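Long-range contacts in HAD superfamily hydrolase (Brucella suis biovar 1, PDB 6NQ4), which probably acts as a phosphatase of the haloacid dehalogenase superfamily, with a sodium ion bound at the ends of its central parallel strands: residues E27-L32 against A59-A64; D37-D42 against L242-G247; I71-N76 against D99-S104; D261-S266 against P296-H301. All blocks are in the same frame, centred on the assembly; numbering follows the deposited sequence. Where two conformers were deposited one is given.

Contact 1. Residues E27-L32 against A59-A64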
loop_
_atom_site.group_PDB
_atom_site.type_symbol
_atom_site.label_atom_id
_atom_site.label_comp_id
_atom_site.label_asym_id
_atom_site.label_seq_id
_atom_site.Cartn_x
_atom_site.Cartn_y
_atom_site.Cartn_z
ATOM N N GLU A 27 19.942 16.120 -4.740
ATOM C CA GLU A 27 20.655 15.055 -5.438
ATOM C C GLU A 27 20.433 13.680 -4.822
ATOM O O GLU A 27 20.450 12.677 -5.542
ATOM C CB GLU A 27 22.156 15.337 -5.449
ATOM N N ARG A 28 20.246 13.601 -3.506
ATOM C CA ARG A 28 20.025 12.328 -2.842
ATOM C C ARG A 28 19.213 12.588 -1.583
ATOM O O ARG A 28 19.021 13.734 -1.176
ATOM C CB ARG A 28 21.344 11.606 -2.546
ATOM C CG ARG A 28 22.348 12.396 -1.720
ATOM C CD ARG A 28 23.684 11.636 -1.608
ATOM N NE ARG A 28 24.527 12.198 -0.556
ATOM C CZ ARG A 28 25.431 11.515 0.142
ATOM N NH1 ARG A 28 25.632 10.223 -0.087
ATOM N NH2 ARG A 28 26.134 12.134 1.082
ATOM N N LEU A 29 18.726 11.503 -0.970
ATOM C CA LEU A 29 17.905 11.636 0.232
ATOM C C LEU A 29 18.644 12.382 1.341
ATOM O O LEU A 29 18.027 13.133 2.113
ATOM C CB LEU A 29 17.477 10.244 0.697
ATOM C CG LEU A 29 16.656 10.196 1.983
ATOM C CD1 LEU A 29 15.347 10.973 1.829
ATOM C CD2 LEU A 29 16.385 8.761 2.376
ATOM N N ASP A 30 19.962 12.204 1.424
ATOM C CA ASP A 30 20.759 12.843 2.467
ATOM C C ASP A 30 20.659 14.361 2.439
ATOM O O ASP A 30 20.941 15.007 3.454
ATOM C CB ASP A 30 22.232 12.472 2.294
ATOM C CG ASP A 30 22.450 10.989 2.103
ATOM O OD1 ASP A 30 21.690 10.358 1.331
ATOM O OD2 ASP A 30 23.404 10.460 2.713
ATOM N N ASP A 31 20.289 14.951 1.305
ATOM C CA ASP A 31 20.169 16.401 1.240
ATOM C C ASP A 31 18.899 16.922 1.900
ATOM O O ASP A 31 18.730 18.144 2.009
ATOM C CB ASP A 31 20.231 16.850 -0.214
ATOM C CG ASP A 31 21.562 16.505 -0.870
ATOM O OD1 ASP A 31 22.615 16.599 -0.195
ATOM O OD2 ASP A 31 21.555 16.131 -2.057
ATOM N N LEU A 32 18.018 16.027 2.348
ATOM C CA LEU A 32 16.750 16.395 2.967
ATOM C C LEU A 32 16.640 15.998 4.428
ATOM O O LEU A 32 15.828 16.588 5.151
ATOM C CB LEU A 32 15.580 15.731 2.219
ATOM C CG LEU A 32 15.377 16.073 0.739
ATOM C CD1 LEU A 32 14.199 15.291 0.168
ATOM C CD2 LEU A 32 15.151 17.568 0.580
ATOM N N ALA A 59 20.605 1.596 0.460
ATOM C CA ALA A 59 21.726 2.340 1.031
ATOM C C ALA A 59 21.286 3.705 1.552
ATOM O O ALA A 59 21.737 4.146 2.620
ATOM C CB ALA A 59 22.839 2.477 -0.006
ATOM N N ALA A 60 20.399 4.384 0.821
ATOM C CA ALA A 60 19.898 5.684 1.264
ATOM C C ALA A 60 19.129 5.566 2.577
ATOM O O ALA A 60 19.278 6.406 3.474
ATOM C CB ALA A 60 19.009 6.279 0.174
ATOM N N LEU A 61 18.292 4.530 2.709
ATOM C CA LEU A 61 17.561 4.329 3.957
ATOM C C LEU A 61 18.507 3.982 5.108
ATOM O O LEU A 61 18.335 4.480 6.226
ATOM C CB LEU A 61 16.475 3.269 3.756
ATOM C CG LEU A 61 15.394 3.660 2.742
ATOM C CD1 LEU A 61 14.492 2.484 2.494
ATOM C CD2 LEU A 61 14.568 4.878 3.193
ATOM N N GLN A 62 19.498 3.117 4.862
ATOM C CA GLN A 62 20.483 2.815 5.902
ATOM C C GLN A 62 21.187 4.075 6.387
ATOM O O GLN A 62 21.387 4.259 7.596
ATOM C CB GLN A 62 21.513 1.804 5.389
ATOM C CG GLN A 62 20.969 0.402 5.167
ATOM C CD GLN A 62 21.984 -0.459 4.437
ATOM O OE1 GLN A 62 22.651 0.009 3.511
ATOM N NE2 GLN A 62 22.125 -1.708 4.861
ATOM N N ARG A 63 21.596 4.942 5.456
ATOM C CA ARG A 63 22.311 6.150 5.849
ATOM C C ARG A 63 21.425 7.062 6.685
ATOM O O ARG A 63 21.887 7.662 7.664
ATOM C CB ARG A 63 22.837 6.882 4.613
ATOM C CG ARG A 63 23.978 6.160 3.874
ATOM C CD ARG A 63 24.764 7.097 2.945
ATOM N NE ARG A 63 23.886 7.788 2.004
ATOM C CZ ARG A 63 23.409 7.241 0.888
ATOM N NH1 ARG A 63 23.737 5.997 0.562
ATOM N NH2 ARG A 63 22.601 7.939 0.096
ATOM N N ALA A 64 20.145 7.160 6.326
ATOM C CA ALA A 64 19.226 7.966 7.121
ATOM C C ALA A 64 19.084 7.415 8.537
ATOM O O ALA A 64 19.106 8.180 9.510
ATOM C CB ALA A 64 17.871 8.080 6.422
HETATM O O HOH W 1 19.974 9.099 3.136
#

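Contact 2. Residues D37-D42 against L242-G247. With NA (sodium ion), chain H.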
loop_
_atom_site.group_PDB
_atom_site.type_symbol
_atom_site.label_atom_id
_atom_site.label_comp_id
_atom_site.label_asym_id
_atom_site.label_seq_id
_atom_site.Cartn_x
_atom_site.Cartn_y
_atom_site.Cartn_z
ATOM N N ASP A 37 12.701 13.948 11.304
ATOM C CA ASP A 37 12.978 12.915 12.293
ATOM C C ASP A 37 12.470 11.547 11.873
ATOM O O ASP A 37 12.886 10.539 12.454
ATOM C CB ASP A 37 12.367 13.284 13.648
ATOM C CG ASP A 37 12.963 14.557 14.231
ATOM O OD1 ASP A 37 14.177 14.790 14.057
ATOM O OD2 ASP A 37 12.215 15.330 14.863
ATOM N N ALA A 38 11.600 11.481 10.873
ATOM C CA ALA A 38 11.080 10.201 10.437
ATOM C C ALA A 38 10.716 10.274 8.967
ATOM O O ALA A 38 10.491 11.357 8.413
ATOM C CB ALA A 38 9.847 9.793 11.233
ATOM N N ILE A 39 10.644 9.094 8.354
ATOM C CA ILE A 39 10.276 8.938 6.958
ATOM C C ILE A 39 9.207 7.862 6.876
ATOM O O ILE A 39 9.317 6.826 7.542
ATOM C CB ILE A 39 11.517 8.515 6.142
ATOM C CG1 ILE A 39 12.445 9.710 5.932
ATOM C CG2 ILE A 39 11.111 7.870 4.810
ATOM C CD1 ILE A 39 13.796 9.326 5.334
ATOM N N PHE A 40 8.161 8.115 6.080
ATOM C CA PHE A 40 7.201 7.087 5.669
ATOM C C PHE A 40 7.527 6.778 4.211
ATOM O O PHE A 40 7.274 7.609 3.330
ATOM C CB PHE A 40 5.752 7.588 5.765
ATOM C CG PHE A 40 5.235 7.857 7.173
ATOM C CD1 PHE A 40 5.976 7.562 8.310
ATOM C CD2 PHE A 40 3.976 8.427 7.332
ATOM C CE1 PHE A 40 5.458 7.837 9.593
ATOM C CE2 PHE A 40 3.455 8.696 8.588
ATOM C CZ PHE A 40 4.195 8.402 9.723
ATOM N N CYS A 41 8.101 5.604 3.948
ATOM C CA CYS A 41 8.619 5.284 2.620
ATOM C C CYS A 41 7.822 4.163 1.964
ATOM O O CYS A 41 7.638 3.098 2.554
ATOM C CB CYS A 41 10.107 4.919 2.688
ATOM S SG CYS A 41 10.901 4.752 1.056
ATOM N N ASP A 42 7.430 4.392 0.716
ATOM C CA ASP A 42 6.795 3.402 -0.144
ATOM C C ASP A 42 7.722 2.200 -0.364
ATOM O O ASP A 42 8.948 2.309 -0.282
ATOM C CB ASP A 42 6.596 4.134 -1.477
ATOM C CG ASP A 42 5.694 3.440 -2.423
ATOM O OD1 ASP A 42 4.912 2.584 -1.978
ATOM O OD2 ASP A 42 5.765 3.794 -3.625
ATOM N N LEU A 242 8.751 12.947 6.609
ATOM C CA LEU A 242 8.796 13.001 5.153
ATOM C C LEU A 242 8.156 11.753 4.554
ATOM O O LEU A 242 8.586 10.632 4.848
ATOM C CB LEU A 242 10.248 13.093 4.683
ATOM C CG LEU A 242 10.464 13.178 3.167
ATOM C CD1 LEU A 242 9.856 14.459 2.587
ATOM C CD2 LEU A 242 11.951 13.051 2.857
ATOM N N GLY A 243 7.164 11.943 3.684
ATOM C CA GLY A 243 6.621 10.835 2.896
ATOM C C GLY A 243 7.384 10.691 1.587
ATOM O O GLY A 243 7.730 11.681 0.951
ATOM N N ILE A 244 7.659 9.446 1.198
ATOM C CA ILE A 244 8.355 9.146 -0.057
ATOM C C ILE A 244 7.540 8.123 -0.843
ATOM O O ILE A 244 7.168 7.084 -0.298
ATOM C CB ILE A 244 9.760 8.570 0.206
ATOM C CG1 ILE A 244 10.583 9.492 1.111
ATOM C CG2 ILE A 244 10.480 8.281 -1.125
ATOM C CD1 ILE A 244 11.931 8.938 1.484
ATOM N N GLY A 245 7.311 8.375 -2.131
ATOM C CA GLY A 245 6.640 7.358 -2.936
ATOM C C GLY A 245 6.577 7.738 -4.397
ATOM O O GLY A 245 6.896 8.869 -4.784
ATOM N N ASP A 246 6.161 6.763 -5.208
ATOM C CA ASP A 246 6.031 6.963 -6.647
ATOM C C ASP A 246 4.589 6.972 -7.137
ATOM O O ASP A 246 4.359 7.066 -8.345
ATOM C CB ASP A 246 6.909 5.997 -7.466
ATOM C CG ASP A 246 6.266 4.625 -7.691
ATOM O OD1 ASP A 246 5.493 4.159 -6.845
ATOM O OD2 ASP A 246 6.573 3.976 -8.709
ATOM N N GLY A 247 3.600 6.884 -6.239
ATOM C CA GLY A 247 2.211 6.956 -6.632
ATOM C C GLY A 247 1.612 8.314 -6.326
ATOM O O GLY A 247 1.583 8.739 -5.174
HETATM NA NA NA H . 4.809 2.377 -5.363
HETATM O O HOH W 2 2.738 3.703 -4.962
HETATM O O HOH W 3 3.807 0.697 -6.880
#

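Contact 3. Residues I71-N76 against D99-S104. With PO4 (phosphate ion), chain G.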
loop_
_atom_site.group_PDB
_atom_site.type_symbol
_atom_site.label_atom_id
_atom_site.label_comp_id
_atom_site.label_asym_id
_atom_site.label_seq_id
_atom_site.Cartn_x
_atom_site.Cartn_y
_atom_site.Cartn_z
ATOM N N ILE A 71 12.632 5.048 10.135
ATOM C CA ILE A 71 12.090 4.667 8.828
ATOM C C ILE A 71 10.906 3.730 9.037
ATOM O O ILE A 71 11.067 2.612 9.539
ATOM C CB ILE A 71 13.136 3.956 7.953
ATOM C CG1 ILE A 71 14.392 4.807 7.753
ATOM C CG2 ILE A 71 12.524 3.577 6.600
ATOM C CD1 ILE A 71 14.159 6.148 7.145
ATOM N N ILE A 72 9.726 4.160 8.607
ATOM C CA ILE A 72 8.568 3.284 8.521
ATOM C C ILE A 72 8.336 3.017 7.047
ATOM O O ILE A 72 8.082 3.953 6.285
ATOM C CB ILE A 72 7.308 3.920 9.135
ATOM C CG1 ILE A 72 7.594 4.550 10.502
ATOM C CG2 ILE A 72 6.166 2.884 9.192
ATOM C CD1 ILE A 72 8.044 3.601 11.602
ATOM N N LEU A 73 8.374 1.750 6.644
ATOM C CA LEU A 73 7.964 1.416 5.287
ATOM C C LEU A 73 6.446 1.283 5.285
ATOM O O LEU A 73 5.886 0.543 6.100
ATOM C CB LEU A 73 8.630 0.126 4.824
ATOM C CG LEU A 73 10.161 0.172 4.820
ATOM C CD1 LEU A 73 10.720 -1.147 4.291
ATOM C CD2 LEU A 73 10.648 1.344 3.988
ATOM N N VAL A 74 5.772 2.042 4.429
ATOM C CA VAL A 74 4.317 2.114 4.411
ATOM C C VAL A 74 3.881 1.673 3.019
ATOM O O VAL A 74 4.187 2.346 2.023
ATOM C CB VAL A 74 3.823 3.535 4.727
ATOM C CG1 VAL A 74 2.294 3.597 4.716
ATOM C CG2 VAL A 74 4.384 4.023 6.086
ATOM N N THR A 75 3.196 0.537 2.937
ATOM C CA THR A 75 2.905 -0.097 1.664
ATOM C C THR A 75 1.444 -0.501 1.586
ATOM O O THR A 75 0.838 -0.889 2.582
ATOM C CB THR A 75 3.795 -1.360 1.471
ATOM O OG1 THR A 75 3.398 -2.066 0.290
ATOM C CG2 THR A 75 3.695 -2.314 2.654
ATOM N N ASN A 76 0.883 -0.419 0.390
ATOM C CA ASN A 76 -0.488 -0.879 0.169
ATOM C C ASN A 76 -0.630 -2.401 0.019
ATOM O O ASN A 76 -1.730 -2.876 -0.290
ATOM C CB ASN A 76 -1.134 -0.146 -1.014
ATOM C CG ASN A 76 -1.804 1.145 -0.577
ATOM O OD1 ASN A 76 -1.942 1.399 0.629
ATOM N ND2 ASN A 76 -2.255 1.948 -1.527
ATOM N N ASP A 99 12.896 0.580 10.330
ATOM C CA ASP A 99 12.506 0.297 11.704
ATOM C C ASP A 99 11.258 -0.560 11.797
ATOM O O ASP A 99 11.209 -1.478 12.624
ATOM C CB ASP A 99 12.284 1.608 12.464
ATOM C CG ASP A 99 13.578 2.354 12.701
ATOM O OD1 ASP A 99 14.202 2.107 13.757
ATOM O OD2 ASP A 99 13.985 3.151 11.821
ATOM N N ARG A 100 10.264 -0.304 10.947
ATOM C CA ARG A 100 9.009 -1.038 11.007
ATOM C C ARG A 100 8.336 -0.967 9.647
ATOM O O ARG A 100 8.596 -0.046 8.862
ATOM C CB ARG A 100 8.079 -0.499 12.107
ATOM C CG ARG A 100 7.628 -1.614 13.039
ATOM C CD ARG A 100 6.659 -1.162 14.102
ATOM N NE ARG A 100 7.293 -1.009 15.401
ATOM C CZ ARG A 100 6.647 -0.557 16.467
ATOM N NH1 ARG A 100 7.270 -0.436 17.633
ATOM N NH2 ARG A 100 5.369 -0.221 16.352
ATOM N N VAL A 101 7.488 -1.971 9.376
ATOM C CA VAL A 101 6.641 -2.013 8.185
ATOM C C VAL A 101 5.191 -1.885 8.625
ATOM O O VAL A 101 4.767 -2.564 9.575
ATOM C CB VAL A 101 6.847 -3.327 7.409
ATOM C CG1 VAL A 101 5.902 -3.398 6.207
ATOM C CG2 VAL A 101 8.294 -3.444 6.932
ATOM N N VAL A 102 4.443 -0.999 7.964
ATOM C CA VAL A 102 3.002 -0.866 8.151
ATOM C C VAL A 102 2.341 -1.073 6.801
ATOM O O VAL A 102 2.692 -0.401 5.830
ATOM C CB VAL A 102 2.638 0.513 8.732
ATOM C CG1 VAL A 102 1.129 0.699 8.743
ATOM C CG2 VAL A 102 3.216 0.665 10.148
ATOM N N THR A 103 1.394 -1.998 6.734
ATOM C CA THR A 103 0.764 -2.342 5.467
ATOM C C THR A 103 -0.717 -1.993 5.474
ATOM O O THR A 103 -1.365 -1.894 6.524
ATOM C CB THR A 103 0.925 -3.827 5.107
ATOM O OG1 THR A 103 0.014 -4.608 5.908
ATOM C CG2 THR A 103 2.341 -4.312 5.313
ATOM N N SER A 104 -1.271 -1.869 4.264
ATOM C CA SER A 104 -2.717 -1.731 4.137
ATOM C C SER A 104 -3.431 -2.938 4.739
ATOM O O SER A 104 -4.449 -2.786 5.418
ATOM C CB SER A 104 -3.074 -1.531 2.656
ATOM O OG SER A 104 -4.475 -1.442 2.477
HETATM P P PO4 G . 3.143 0.151 -2.522
HETATM O O1 PO4 G . 3.765 1.046 -3.593
HETATM O O2 PO4 G . 4.222 -0.610 -1.773
HETATM O O3 PO4 G . 2.356 -0.819 -3.425
HETATM O O4 PO4 G . 2.184 0.932 -1.657
#

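Contact 4. Residues D261-S266 against P296-H301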
loop_
_atom_site.group_PDB
_atom_site.type_symbol
_atom_site.label_atom_id
_atom_site.label_comp_id
_atom_site.label_asym_id
_atom_site.label_seq_id
_atom_site.Cartn_x
_atom_site.Cartn_y
_atom_site.Cartn_z
ATOM N N ASP A 261 5.104 16.679 4.292
ATOM C CA ASP A 261 5.918 16.929 3.109
ATOM C C ASP A 261 6.125 15.622 2.351
ATOM O O ASP A 261 6.154 14.533 2.937
ATOM C CB ASP A 261 7.290 17.464 3.521
ATOM C CG ASP A 261 7.238 18.868 4.133
ATOM O OD1 ASP A 261 6.178 19.548 4.103
ATOM O OD2 ASP A 261 8.291 19.299 4.651
ATOM N N VAL A 262 6.291 15.729 1.036
ATOM C CA VAL A 262 6.434 14.535 0.227
ATOM C C VAL A 262 7.606 14.676 -0.724
ATOM O O VAL A 262 7.904 15.753 -1.255
ATOM C CB VAL A 262 5.131 14.063 -0.466
ATOM C CG1 VAL A 262 4.821 14.899 -1.680
ATOM C CG2 VAL A 262 5.224 12.576 -0.838
ATOM N N LEU A 263 8.308 13.564 -0.880
ATOM C CA LEU A 263 9.352 13.389 -1.877
ATOM C C LEU A 263 8.811 12.410 -2.915
ATOM O O LEU A 263 8.559 11.239 -2.602
ATOM C CB LEU A 263 10.624 12.838 -1.237
ATOM C CG LEU A 263 11.719 12.386 -2.204
ATOM C CD1 LEU A 263 12.202 13.546 -3.049
ATOM C CD2 LEU A 263 12.880 11.771 -1.461
ATOM N N TYR A 264 8.625 12.892 -4.144
ATOM C CA TYR A 264 8.077 12.092 -5.233
ATOM C C TYR A 264 9.216 11.434 -6.002
ATOM O O TYR A 264 10.188 12.097 -6.377
ATOM C CB TYR A 264 7.270 13.007 -6.160
ATOM C CG TYR A 264 6.635 12.378 -7.390
ATOM C CD1 TYR A 264 5.817 11.259 -7.289
ATOM C CD2 TYR A 264 6.813 12.946 -8.648
ATOM C CE1 TYR A 264 5.217 10.705 -8.414
ATOM C CE2 TYR A 264 6.218 12.404 -9.765
ATOM C CZ TYR A 264 5.419 11.291 -9.649
ATOM O OH TYR A 264 4.826 10.772 -10.785
ATOM N N ILE A 265 9.096 10.128 -6.230
ATOM C CA ILE A 265 10.081 9.373 -6.995
ATOM C C ILE A 265 9.609 9.400 -8.445
ATOM O O ILE A 265 8.790 8.580 -8.874
ATOM C CB ILE A 265 10.250 7.953 -6.451
ATOM C CG1 ILE A 265 10.621 8.011 -4.964
ATOM C CG2 ILE A 265 11.337 7.193 -7.235
ATOM C CD1 ILE A 265 11.874 8.844 -4.673
ATOM N N SER A 266 10.140 10.357 -9.207
ATOM C CA SER A 266 9.584 10.701 -10.509
ATOM C C SER A 266 9.897 9.672 -11.587
ATOM O O SER A 266 9.158 9.599 -12.579
ATOM C CB SER A 266 10.081 12.085 -10.932
ATOM O OG SER A 266 11.495 12.122 -11.021
ATOM N N PRO A 296 4.816 18.112 -4.347
ATOM C CA PRO A 296 5.965 17.544 -3.633
ATOM C C PRO A 296 7.023 18.600 -3.355
ATOM O O PRO A 296 7.395 19.377 -4.239
ATOM C CB PRO A 296 6.486 16.476 -4.602
ATOM C CG PRO A 296 5.325 16.149 -5.473
ATOM C CD PRO A 296 4.584 17.443 -5.637
ATOM N N ILE A 297 7.503 18.629 -2.107
ATOM C CA ILE A 297 8.633 19.501 -1.792
ATOM C C ILE A 297 9.826 19.141 -2.661
ATOM O O ILE A 297 10.616 20.013 -3.041
ATOM C CB ILE A 297 8.995 19.485 -0.289
ATOM C CG1 ILE A 297 9.415 18.085 0.167
ATOM C CG2 ILE A 297 7.847 20.013 0.553
ATOM C CD1 ILE A 297 10.695 18.059 0.983
ATOM N N ALA A 298 9.964 17.864 -3.012
ATOM C CA ALA A 298 11.127 17.444 -3.767
ATOM C C ALA A 298 10.762 16.299 -4.700
ATOM O O ALA A 298 9.764 15.592 -4.516
ATOM C CB ALA A 298 12.293 17.063 -2.847
ATOM N N SER A 299 11.600 16.142 -5.713
ATOM C CA SER A 299 11.523 15.061 -6.678
ATOM C C SER A 299 12.909 14.453 -6.786
ATOM O O SER A 299 13.908 15.178 -6.793
ATOM C CB SER A 299 11.133 15.608 -8.054
ATOM O OG SER A 299 9.915 15.045 -8.501
ATOM N N LEU A 300 12.967 13.128 -6.854
ATOM C CA LEU A 300 14.187 12.400 -7.168
ATOM C C LEU A 300 13.829 11.346 -8.200
ATOM O O LEU A 300 12.773 10.712 -8.102
ATOM C CB LEU A 300 14.763 11.684 -5.941
ATOM C CG LEU A 300 15.738 12.417 -5.026
ATOM C CD1 LEU A 300 16.181 11.481 -3.903
ATOM C CD2 LEU A 300 16.924 12.927 -5.822
ATOM N N HIS A 301 14.707 11.162 -9.187
ATOM C CA HIS A 301 14.451 10.159 -10.215
ATOM C C HIS A 301 14.281 8.775 -9.598
ATOM O O HIS A 301 13.346 8.040 -9.933
ATOM C CB HIS A 301 15.605 10.150 -11.210
ATOM C CG HIS A 301 15.372 9.253 -12.379
ATOM N ND1 HIS A 301 14.415 9.513 -13.336
ATOM C CD2 HIS A 301 15.965 8.091 -12.742
ATOM C CE1 HIS A 301 14.431 8.550 -14.241
ATOM N NE2 HIS A 301 15.363 7.677 -13.905
HETATM O O HOH W 4 5.233 18.324 0.000
#

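Contact 1. Residues E27-L32 against A59-A64
A salt-bridge network ties the loop ahead of strand 38-41 to helix 55-66, with D30 and R63 at its centre. R63 grips the D30 carboxylate side-on, one nitrogen to each oxygen. R63 NE donates to the syn lone pair of D30 OD2 at 2.8 Å in a nearly straight bond (171°). NH2 of R63 meets D30 OD1 at 2.9 Å. The two flat groups are nearly coplanar, 20° apart, and the paired bonds limit the rotation of both. A bend in the R63 chain at chi3 (-54°) turns the guanidinium toward the loop. R28 adds a third charge: D30 OD2 sits over the face of its guanidinium, 3.6 Å from R28 NH1, so this is charge attraction without a directed N-H. R28 NH1 also lies over a face of the R63 guanidinium, and the D30 carboxylate they share probably offsets the like charges. R63 NH2 has a second partner in the C-terminal carboxylate of V304. Water 1 bridges A60 O to D30 OD1, the latter bond being weak. L29 CD2 rests against A60 CB (4.2 Å), L61 CD2 and A64 CB (4.4 Å). L29 also touches L242 and I244 of strand 241-245. An apolar contact of L29 beside a partly exposed ion cluster thus fastens the N-terminal loop to a helix flanking the sheet of a Rossmann-like HAD core.

Contact 2. Residues D37-D42 against L242-G247
I39 and I244 make the tight apolar centre of this contact between two parallel strands, 38-41 and 241-245. I39 CG2 meets I244 CD1 at 3.6 Å, the two side chains slanting across each other. On the same face, C41 SG lies 4.1 Å from I244 CB. F40 is on the other face, beside G243, and its ring leads off toward A224 and V228 of helix 218-232. The backbones are laced by bonds such as F40 N to L242 O (2.8 Å) and I244 N to F40 O. D42 N to I244 O (2.9 Å) carries the ladder to the strand ends. There D42 CB still packs on G245 CA at 3.5 Å; the hydrated side begins only at the carboxylates. D42 has CG anti to its own nitrogen (chi1 -167°), which carries OD2 forward to the sodium ion at 2.4 Å. D246 OD1 binds the ion at the same distance. Their carboxylate planes are 41° apart, and the sodium joins two oxygens that would otherwise probably repel. Waters 2 and 3, each 2.5 Å from the sodium, hydrate its shell, which W44 O and phosphate O1 complete. D246 N gives D42 OD2 a weak bond, while D42 OD1 is salt-bridged to K215. Acidic residues at the C-terminal ends of adjacent parallel strands, sharing one cation, are characteristic of the HAD active site, where the metal is usually magnesium.

Contact 3. Residues I71-N76 against D99-S104
T75 and T103 lie side by side at the C-terminal ends of parallel strands 70-75 and 100-103. From T75 CB, 3.4 Å from phosphate O2, the side chain divides. OG1 takes the branch anti to the backbone nitrogen (chi1 173°) and donates to phosphate O2 at 2.7 Å. CG2 turns to the neighbouring strand and meets T103 CG2 at 3.6 Å. The same residue thus packs against one strand and holds an anion. N76 N adds a nearly straight bond to phosphate O4 (2.8 Å, 169°). K215 NZ and W44 N also bind this ion, which probably came from the crystallisation liquor. Behind the site, I72 CG2 packs on V102 CG2 at 3.8 Å. V102 N to L73 O (2.8 Å) is one of the backbone bonds joining the strands. At the far end, D99 OD2 accepts from I71 N at 2.9 Å. T103 OG1 caps D106 N of the following helix and also bonds to R79 O. The strands are linked by helix 81-90 as a beta-alpha-beta unit, and T75, ending strand 70-75 beside a bound phosphate, fits the threonine or serine motif of HAD phosphatases.

Contact 4. Residues D261-S266 against P296-H301
Strands 261-265 and 298-300 run parallel, their short axes 25° apart, joined by backbone bonds from Y264 N to A298 O, L300 N to Y264 O and S266 N to L300 O. On one face, L263 packs with both of its branches. Its CG stands anti to the backbone nitrogen (chi1 170°), and CD1 reaches over to A298 CB at 3.5 Å. The other branch, CD2, meets L300 CD1 at 4.1 Å, and I265 CD1 touches CB of the same leucine. On the opposite face, P296 CG packs against Y264 CB at 3.8 Å. S299 OG sits at the edge of the Y264 ring, near its plane and 3.7 Å from CD2. The ring itself leads away to V248 and V252 of helix 248-258 and meets the H270 ring. Near the start, water 4 accepts from V262 N and, weakly, from I297 N. I297 CG2 sits over the face of the D261 carboxylate, 3.8 Å from D261 CG; D261 OD2 bonds to Y36. L263 and I265 also rest on I244 of strand 241-245. Strand 298-300 thus forms an outer edge of the parallel HAD core sheet, with S299 itself exposed and L300 buried.

Contacts 2, 3 and 4 pair six strands of one parallel sheet, in the order 100-103, 70-75, 38-41, 241-245, 261-265, 298-300. Contact 2 holds the middle. It joins contact 3 through probable bonds such as C41 O to V74 N (2.8 Å), and contact 4 through G243 O to L263 N (2.7 Å). Contacts 3 and 4 do not touch; their centres are 18 Å apart. Contact 1 packs on part of one face of the sheet: L29 CD2 meets I39 CD1 at 4.0 Å, and E27 O lies 3.5 Å from L300 CD2. Contacts 2 and 3 share the site: phosphate O1 lies 2.4 Å from the sodium of contact 2, while contact 3 holds O2 and O4.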